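Local coordinates for protein poly(ADP-ribose) glycohydrolase (Thermomonospora curvata, PDB 3SIG) that hydrolyses the ribose-ribose glycosidic bonds of poly(ADP-ribose), releasing ADP-ribose, and holds that product in a macrodomain-type pocket, at residues R39-Y44 with R126-F131; A77-T82 with E166-A171. All blocks are in the same frame, centred on the assembly; numbering follows the deposited sequence.

Interaction 1 (R39-Y44 with R126-F131); sequences RGTRLY and RAVPQF
L43 meets three side chains of 126-131 in an apolar contact that carries most of the 222 Å² buried here. Its CG is anti to the backbone N (chi1 176°), which sets CG closer than CB to Q130 and F131; the two methyls then meet different residues. L43 CD1 comes to the edge of the F131 ring, near the ring plane, with F131 CD1 4.0 Å away. L43 CD2 lies 3.9 Å from Q130 CB, the two side chains crossing at about a right angle. The stem is packed too, L43 CB standing 3.9 Å from V128 CG1. The other V128 methyl serves T41: CG2 of T41 and CG2 of V128 are 3.5 Å apart, a tight methyl-methyl approach.

T41 OG1 hydrogen-bonds S124 OG and A37 O, while its methyl faces V128. R42 points away from 126-131 and folds back, its NH1 donating to R39 O at 2.8 Å (157°) and to T41 O at 2.8 Å (165°).

T41, V128 and F131 share a neighbour in I148 of strand 147-157. The L43 contacts define the motif: the first turn of helix 129-138 packed on strand 42-44, one of the two outermost strands of the mixed sheet in a macrodomain-type fold.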
# COMPACT_ATOMS: atom_id res chain seq x y z
N ARG A 39 15.30 5.03 8.00
CA ARG A 39 16.12 6.23 7.72
C ARG A 39 15.84 6.82 6.34
O ARG A 39 16.03 8.02 6.15
CB ARG A 39 17.62 5.90 7.84
CG ARG A 39 18.06 5.62 9.25
CD ARG A 39 19.60 5.49 9.37
NE ARG A 39 20.26 6.80 9.41
CZ ARG A 39 21.20 7.22 8.56
NH1 ARG A 39 21.64 6.44 7.58
NH2 ARG A 39 21.71 8.43 8.69
N GLY A 40 15.37 5.99 5.43
CA GLY A 40 15.05 6.43 4.08
C GLY A 40 13.61 6.87 3.89
O GLY A 40 13.21 7.28 2.81
N THR A 41 12.81 6.75 4.94
CA THR A 41 11.38 7.11 4.85
C THR A 41 11.19 8.59 4.68
O THR A 41 11.84 9.37 5.37
CB THR A 41 10.65 6.60 6.08
OG1 THR A 41 10.70 5.17 6.10
CG2 THR A 41 9.22 7.04 6.15
N ARG A 42 10.30 8.97 3.78
CA ARG A 42 10.07 10.37 3.48
C ARG A 42 8.59 10.69 3.47
O ARG A 42 7.76 9.94 2.95
CB ARG A 42 10.68 10.74 2.12
CG ARG A 42 12.26 10.78 2.15
CD ARG A 42 12.85 11.67 3.28
NE ARG A 42 14.34 11.72 3.36
CZ ARG A 42 15.10 10.97 4.16
NH1 ARG A 42 14.56 10.07 4.98
NH2 ARG A 42 16.42 11.11 4.15
N LEU A 43 8.25 11.82 4.05
CA LEU A 43 6.92 12.39 3.94
C LEU A 43 6.87 13.36 2.78
O LEU A 43 7.66 14.29 2.74
CB LEU A 43 6.56 13.09 5.25
CG LEU A 43 5.22 13.82 5.24
CD1 LEU A 43 4.04 12.90 4.99
CD2 LEU A 43 5.05 14.53 6.57
N TYR A 44 5.95 13.15 1.86
CA TYR A 44 5.67 14.10 0.78
C TYR A 44 4.39 14.84 1.06
O TYR A 44 3.33 14.22 1.20
CB TYR A 44 5.47 13.33 -0.52
CG TYR A 44 6.75 12.95 -1.13
CD1 TYR A 44 7.41 13.85 -1.95
CD2 TYR A 44 7.29 11.69 -0.97
CE1 TYR A 44 8.61 13.53 -2.52
CE2 TYR A 44 8.49 11.34 -1.54
CZ TYR A 44 9.14 12.28 -2.31
OH TYR A 44 10.34 12.00 -2.90
N ARG A 126 5.57 4.46 11.76
CA ARG A 126 5.48 4.99 13.11
C ARG A 126 6.47 6.14 13.30
O ARG A 126 6.29 6.94 14.22
CB ARG A 126 5.72 3.90 14.16
CG ARG A 126 7.20 3.63 14.37
CD ARG A 126 7.63 2.23 14.30
NE ARG A 126 7.45 1.50 15.53
CZ ARG A 126 8.36 0.70 16.09
NH1 ARG A 126 9.58 0.52 15.58
NH2 ARG A 126 8.05 0.07 17.20
N ALA A 127 7.47 6.24 12.42
CA ALA A 127 8.46 7.29 12.46
C ALA A 127 8.03 8.58 11.76
O ALA A 127 8.81 9.55 11.66
CB ALA A 127 9.75 6.80 11.86
N VAL A 128 6.79 8.63 11.26
CA VAL A 128 6.29 9.82 10.61
C VAL A 128 5.05 10.37 11.30
O VAL A 128 3.97 10.44 10.73
CB VAL A 128 6.00 9.57 9.12
CG1 VAL A 128 5.83 10.89 8.39
CG2 VAL A 128 7.12 8.71 8.47
N PRO A 129 5.20 10.77 12.56
CA PRO A 129 4.03 11.24 13.31
C PRO A 129 3.38 12.45 12.68
O PRO A 129 2.18 12.68 12.89
CB PRO A 129 4.62 11.60 14.68
CG PRO A 129 6.09 11.78 14.44
CD PRO A 129 6.44 10.83 13.37
N GLN A 130 4.11 13.25 11.91
CA GLN A 130 3.54 14.44 11.28
C GLN A 130 2.36 14.07 10.37
O GLN A 130 1.41 14.83 10.24
CB GLN A 130 4.56 15.22 10.42
CG GLN A 130 5.57 16.05 11.20
CD GLN A 130 6.27 17.07 10.30
OE1 GLN A 130 6.11 17.04 9.08
NE2 GLN A 130 7.03 17.98 10.89
N PHE A 131 2.47 12.95 9.67
CA PHE A 131 1.40 12.51 8.75
C PHE A 131 0.09 12.27 9.50
O PHE A 131 -0.99 12.76 9.14
CB PHE A 131 1.88 11.27 8.02
CG PHE A 131 0.84 10.57 7.16
CD1 PHE A 131 0.80 10.76 5.79
CD2 PHE A 131 -0.03 9.64 7.72
CE1 PHE A 131 -0.09 10.05 5.00
CE2 PHE A 131 -0.93 8.92 6.93
CZ PHE A 131 -0.94 9.12 5.57

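Interaction 2 (A77-T82 with E166-A171); sequences AARRLT and EPYRVA
The Y168 ring packs against the helix at R79, A78 and T82. Y168 CG takes the crowded position between the backbone N and the carbonyl carbon (chi1 61°), which brings the root of the ring closer than CB to both R79 CG and T82 OG1. R79 starts with CG anti to its backbone N and runs extended to NE, crossing the tyrosine at about a right angle. R79 CG sits over one face of the Y168 ring, 4.0 Å from the centroid and 27° off the normal, a CH-pi contact; R79 CB is 3.5 Å from Y168 OH. Guanidinium and ring planes differ by 6°. Deeper in, A78 CB meets V170 CG1 at 4.0 Å.

T82 CG2 lies 4.0 Å from Y168 CB. T82 OG1 donates to A78 O at 2.8 Å, above the carbonyl plane; T82 N reaches the same oxygen from the opposite face. An alanine in place of Y168 would probably open a gap beside A78 and leave the aliphatic part of R79 without its aromatic support.

The ring contact is thus nonpolar, and A78 O is held by two donors within the helix. Between 77-82 and 166-171 the hydrogen-bonded link is one bridging water, a shared donor to T82 OG1 (2.8 Å) and R169 O.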
# COMPACT_ATOMS: atom_id res chain seq x y z
N ALA A 77 1.69 -10.77 -4.87
CA ALA A 77 2.07 -10.19 -6.16
C ALA A 77 3.46 -9.59 -6.06
O ALA A 77 4.30 -9.77 -6.97
CB ALA A 77 1.05 -9.13 -6.60
N ALA A 78 3.75 -8.86 -5.01
CA ALA A 78 5.07 -8.27 -4.83
C ALA A 78 6.16 -9.32 -4.77
O ALA A 78 7.21 -9.17 -5.40
CB ALA A 78 5.11 -7.44 -3.60
N ARG A 79 5.90 -10.44 -4.12
CA ARG A 79 6.89 -11.50 -4.01
C ARG A 79 7.15 -12.13 -5.36
O ARG A 79 8.30 -12.45 -5.70
CB ARG A 79 6.38 -12.51 -3.01
CG ARG A 79 7.40 -13.53 -2.56
CD ARG A 79 6.81 -14.41 -1.49
NE ARG A 79 7.74 -15.44 -1.05
CZ ARG A 79 7.39 -16.53 -0.39
NH1 ARG A 79 6.14 -16.74 -0.05
NH2 ARG A 79 8.31 -17.44 -0.04
N ARG A 80 6.09 -12.37 -6.13
CA ARG A 80 6.21 -12.93 -7.47
C ARG A 80 7.07 -12.04 -8.35
O ARG A 80 7.99 -12.51 -9.03
CB ARG A 80 4.82 -13.15 -8.07
CG ARG A 80 4.87 -13.60 -9.51
CD ARG A 80 3.49 -13.98 -10.07
NE ARG A 80 2.51 -12.89 -10.00
CZ ARG A 80 2.27 -12.02 -10.98
NH1 ARG A 80 2.93 -12.07 -12.13
NH2 ARG A 80 1.34 -11.09 -10.82
N LEU A 81 6.77 -10.76 -8.38
CA LEU A 81 7.53 -9.84 -9.20
C LEU A 81 8.98 -9.73 -8.74
O LEU A 81 9.89 -9.66 -9.56
CB LEU A 81 6.86 -8.47 -9.22
CG LEU A 81 5.79 -8.26 -10.30
CD1 LEU A 81 4.69 -9.32 -10.35
CD2 LEU A 81 5.20 -6.84 -10.16
N THR A 82 9.20 -9.73 -7.43
CA THR A 82 10.54 -9.55 -6.90
C THR A 82 11.41 -10.76 -7.26
O THR A 82 12.60 -10.59 -7.54
CB THR A 82 10.48 -9.37 -5.38
OG1 THR A 82 9.79 -8.16 -5.10
CG2 THR A 82 11.89 -9.26 -4.80
N GLU A 166 13.62 -16.64 3.36
CA GLU A 166 14.35 -15.56 2.71
C GLU A 166 13.43 -14.36 2.56
O GLU A 166 12.52 -14.39 1.76
CB GLU A 166 14.83 -16.03 1.33
CG GLU A 166 15.53 -14.96 0.50
CD GLU A 166 16.89 -14.60 1.04
OE1 GLU A 166 17.77 -15.49 1.07
OE2 GLU A 166 17.09 -13.43 1.43
N PRO A 167 13.68 -13.33 3.33
CA PRO A 167 12.90 -12.09 3.20
C PRO A 167 13.21 -11.39 1.88
O PRO A 167 14.22 -11.60 1.26
CB PRO A 167 13.38 -11.25 4.37
CG PRO A 167 14.72 -11.86 4.76
CD PRO A 167 14.69 -13.26 4.40
N TYR A 168 12.29 -10.54 1.45
CA TYR A 168 12.49 -9.74 0.25
C TYR A 168 12.16 -8.32 0.59
O TYR A 168 11.49 -8.08 1.56
CB TYR A 168 11.68 -10.29 -0.94
CG TYR A 168 10.19 -10.31 -0.77
CD1 TYR A 168 9.57 -11.28 -0.02
CD2 TYR A 168 9.39 -9.33 -1.34
CE1 TYR A 168 8.22 -11.30 0.16
CE2 TYR A 168 8.05 -9.35 -1.18
CZ TYR A 168 7.44 -10.32 -0.42
OH TYR A 168 6.05 -10.33 -0.27
N ARG A 169 12.61 -7.37 -0.19
CA ARG A 169 12.36 -5.97 0.04
C ARG A 169 11.52 -5.32 -1.04
O ARG A 169 11.72 -5.58 -2.22
CB ARG A 169 13.66 -5.20 0.18
CG ARG A 169 14.44 -5.56 1.45
CD ARG A 169 15.62 -4.61 1.74
NE ARG A 169 16.68 -4.88 0.79
CZ ARG A 169 17.83 -4.21 0.75
NH1 ARG A 169 18.05 -3.21 1.59
NH2 ARG A 169 18.76 -4.53 -0.15
N VAL A 170 10.57 -4.49 -0.62
CA VAL A 170 9.76 -3.67 -1.52
C VAL A 170 9.69 -2.28 -1.00
O VAL A 170 9.86 -2.04 0.21
CB VAL A 170 8.33 -4.23 -1.64
CG1 VAL A 170 8.34 -5.72 -2.00
CG2 VAL A 170 7.55 -4.06 -0.35
N ALA A 171 9.34 -1.33 -1.85
CA ALA A 171 8.99 0.01 -1.40
C ALA A 171 7.49 0.06 -1.18
O ALA A 171 6.70 -0.55 -1.93
CB ALA A 171 9.40 1.04 -2.41
O HOH W 1 11.02 -5.69 -4.81

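Overall arrangement
From the N terminus, the chain first lays down 39-44, whose strand 42-44 forms one border of the seven-stranded mixed sheet, and then 77-82 within helix 74-84. Segment 126-131 returns to the first of these, closing interaction 1 over 81 intervening residues. Segment 166-171 of strand 163-175 then returns to the helix, closing interaction 2 over 83. Because the segments alternate, the two loops cross rather than nest. The centres of the two contacts lie about 22 Å apart and their nearest atoms about 9 Å, without touching. Strand 147-157 lies between strands 42-44 and 163-175, so one sheet joins both contacts, and a side chain in each comes to about 10 Å from the bound ADP-ribose.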